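Local coordinates for transcriptional regulator, IclR family (PDB 5TJJ), which probably binds DNA and regulates transcription, as a member of the IclR family of helix-turn-helix regulators, at residues S157-V162 / E180-L185. Residues are numbered along the deposited sequence; the frame is centred on the assembly and turned at random.
Sequences STWRRV and EYVRLL
Segments 157-162 and 180-185, on helices 156-164 and 178-191, come closest at Trp-159 and Val-182, whose CA atoms lie 7.6 Å apart; no hydrogen bond crosses between them, and the close contacts are all between side chains. Trp-159 carries its side: its CB points toward segment 180-185, and CG, anti to the carbonyl carbon (chi1 -60°), sets the indole where Leu-185 can cover one face. Leu-185 lays its CD1 methyl over that face in a CH-pi contact, 3.8 Å from the centroid of the five-membered ring and only 10° off the ring normal. Its CB continues the cover over the benzo ring, 4.0 Å from Trp-159 CZ2, so the length and branching of leucine let CB and CD1 cover both rings. Val-182, one turn earlier, brings CG1 obliquely to the six-membered ring, 4.1 Å from Trp-159 CZ3; a short beta-branched residue suits the place where the backbones run closest. The indole is also polar at one point, and Trp-159 NE1 donates a hydrogen bond to the carbonyl oxygen of Leu-151, tying the ring to helix 144-151. With an alanine here the indole is gone, which would probably leave the Leu-151 carbonyl without this donor and open a gap beside the Leu-185 methyl. This is apolar helix-helix packing within the GAF-like C-terminal domain of IclR regulators, joining three of its helices around one tryptophan.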
loop_
_atom_site.group_PDB
_atom_site.type_symbol
_atom_site.label_atom_id
_atom_site.label_comp_id
_atom_site.label_asym_id
_atom_site.label_seq_id
_atom_site.Cartn_x
_atom_site.Cartn_y
_atom_site.Cartn_z
ATOM N N SER A 157 3.185 -15.481 -29.302
ATOM C CA SER A 157 3.639 -14.583 -30.402
ATOM C C SER A 157 4.970 -13.884 -30.068
ATOM O O SER A 157 5.775 -13.684 -30.939
ATOM C CB SER A 157 2.556 -13.570 -30.825
ATOM O OG SER A 157 2.217 -12.736 -29.740
ATOM N N THR A 158 5.200 -13.561 -28.800
ATOM C CA THR A 158 6.473 -13.023 -28.349
ATOM C C THR A 158 7.574 -14.089 -28.425
ATOM O O THR A 158 8.702 -13.790 -28.818
ATOM C CB THR A 158 6.349 -12.504 -26.902
ATOM O OG1 THR A 158 5.286 -11.547 -26.830
ATOM C CG2 THR A 158 7.660 -11.846 -26.422
ATOM N N TRP A 159 7.252 -15.330 -28.057
ATOM C CA TRP A 159 8.249 -16.386 -28.133
ATOM C C TRP A 159 8.751 -16.468 -29.563
ATOM O O TRP A 159 9.948 -16.527 -29.799
ATOM C CB TRP A 159 7.716 -17.787 -27.799
ATOM C CG TRP A 159 7.145 -18.015 -26.516
ATOM C CD1 TRP A 159 7.074 -17.148 -25.468
ATOM C CD2 TRP A 159 6.579 -19.247 -26.068
ATOM N NE1 TRP A 159 6.475 -17.756 -24.384
ATOM C CE2 TRP A 159 6.168 -19.052 -24.717
ATOM C CE3 TRP A 159 6.363 -20.492 -26.671
ATOM C CZ2 TRP A 159 5.569 -20.064 -23.958
ATOM C CZ3 TRP A 159 5.742 -21.493 -25.933
ATOM C CH2 TRP A 159 5.364 -21.276 -24.574
ATOM N N ARG A 160 7.815 -16.502 -30.500
ATOM C CA ARG A 160 8.145 -16.620 -31.902
ATOM C C ARG A 160 8.928 -15.419 -32.417
ATOM O O ARG A 160 9.876 -15.617 -33.195
ATOM C CB ARG A 160 6.908 -16.879 -32.749
ATOM C CG ARG A 160 6.349 -18.277 -32.574
ATOM C CD ARG A 160 5.314 -18.606 -33.629
ATOM N NE ARG A 160 4.067 -17.915 -33.349
ATOM C CZ ARG A 160 3.134 -18.297 -32.462
ATOM N NH1 ARG A 160 2.026 -17.558 -32.323
ATOM N NH2 ARG A 160 3.290 -19.408 -31.711
ATOM N N ARG A 161 8.578 -14.209 -31.971
ATOM C CA ARG A 161 9.335 -13.021 -32.360
ATOM C C ARG A 161 10.777 -13.122 -31.870
ATOM O O ARG A 161 11.716 -12.938 -32.643
ATOM C CB ARG A 161 8.698 -11.701 -31.855
ATOM C CG ARG A 161 9.453 -10.444 -32.317
ATOM C CD ARG A 161 8.876 -9.142 -31.789
ATOM N NE ARG A 161 8.819 -9.100 -30.317
ATOM C CZ ARG A 161 9.876 -8.969 -29.504
ATOM N NH1 ARG A 161 11.122 -8.914 -29.982
ATOM N NH2 ARG A 161 9.683 -8.938 -28.200
ATOM N N VAL A 162 10.949 -13.408 -30.586
ATOM C CA VAL A 162 12.288 -13.469 -29.983
ATOM C C VAL A 162 13.156 -14.570 -30.629
ATOM O O VAL A 162 14.347 -14.342 -30.924
ATOM C CB VAL A 162 12.191 -13.638 -28.463
ATOM C CG1 VAL A 162 13.555 -13.920 -27.858
ATOM C CG2 VAL A 162 11.589 -12.377 -27.832
ATOM N N GLU A 180 14.129 -26.843 -28.940
ATOM C CA GLU A 180 14.519 -27.017 -27.528
ATOM C C GLU A 180 14.119 -25.817 -26.620
ATOM O O GLU A 180 13.658 -26.006 -25.497
ATOM C CB GLU A 180 16.029 -27.275 -27.433
ATOM C CG GLU A 180 16.549 -27.690 -26.062
ATOM C CD GLU A 180 15.926 -28.982 -25.534
ATOM O OE1 GLU A 180 15.472 -29.827 -26.352
ATOM O OE2 GLU A 180 15.898 -29.158 -24.286
ATOM N N TYR A 181 14.283 -24.597 -27.114
ATOM C CA TYR A 181 13.960 -23.426 -26.324
ATOM C C TYR A 181 12.452 -23.343 -26.045
ATOM O O TYR A 181 12.038 -23.102 -24.897
ATOM C CB TYR A 181 14.486 -22.133 -26.974
ATOM C CG TYR A 181 14.604 -21.009 -25.964
ATOM C CD1 TYR A 181 13.523 -20.172 -25.706
ATOM C CD2 TYR A 181 15.780 -20.809 -25.238
ATOM C CE1 TYR A 181 13.602 -19.166 -24.755
ATOM C CE2 TYR A 181 15.879 -19.795 -24.298
ATOM C CZ TYR A 181 14.779 -18.970 -24.050
ATOM O OH TYR A 181 14.814 -17.945 -23.110
ATOM N N VAL A 182 11.644 -23.592 -27.073
ATOM C CA VAL A 182 10.188 -23.666 -26.912
ATOM C C VAL A 182 9.801 -24.727 -25.882
ATOM O O VAL A 182 8.966 -24.465 -25.026
ATOM C CB VAL A 182 9.450 -23.899 -28.260
ATOM C CG1 VAL A 182 7.975 -24.214 -28.051
ATOM C CG2 VAL A 182 9.577 -22.675 -29.144
ATOM N N ARG A 183 10.419 -25.898 -25.948
ATOM C CA ARG A 183 10.172 -26.947 -24.953
ATOM C C ARG A 183 10.559 -26.484 -23.531
ATOM O O ARG A 183 9.826 -26.736 -22.571
ATOM C CB ARG A 183 10.906 -28.254 -25.323
ATOM C CG ARG A 183 10.347 -29.493 -24.628
ATOM C CD ARG A 183 11.177 -30.745 -24.915
ATOM N NE ARG A 183 12.541 -30.607 -24.383
ATOM C CZ ARG A 183 12.900 -30.733 -23.098
ATOM N NH1 ARG A 183 11.999 -31.021 -22.148
ATOM N NH2 ARG A 183 14.178 -30.570 -22.755
ATOM N N LEU A 184 11.703 -25.811 -23.413
ATOM C CA LEU A 184 12.109 -25.194 -22.151
ATOM C C LEU A 184 11.145 -24.096 -21.649
ATOM O O LEU A 184 10.889 -24.014 -20.444
ATOM C CB LEU A 184 13.543 -24.648 -22.244
ATOM C CG LEU A 184 14.622 -25.731 -22.292
ATOM C CD1 LEU A 184 15.992 -25.102 -22.345
ATOM C CD2 LEU A 184 14.502 -26.667 -21.099
ATOM N N LEU A 185 10.599 -23.285 -22.550
ATOM C CA LEU A 185 9.599 -22.300 -22.125
ATOM C C LEU A 185 8.310 -22.990 -21.676
ATOM O O LEU A 185 7.743 -22.640 -20.633
ATOM C CB LEU A 185 9.307 -21.270 -23.203
ATOM C CG LEU A 185 10.444 -20.308 -23.543
ATOM C CD1 LEU A 185 10.161 -19.590 -24.859
ATOM C CD2 LEU A 185 10.672 -19.312 -22.421
#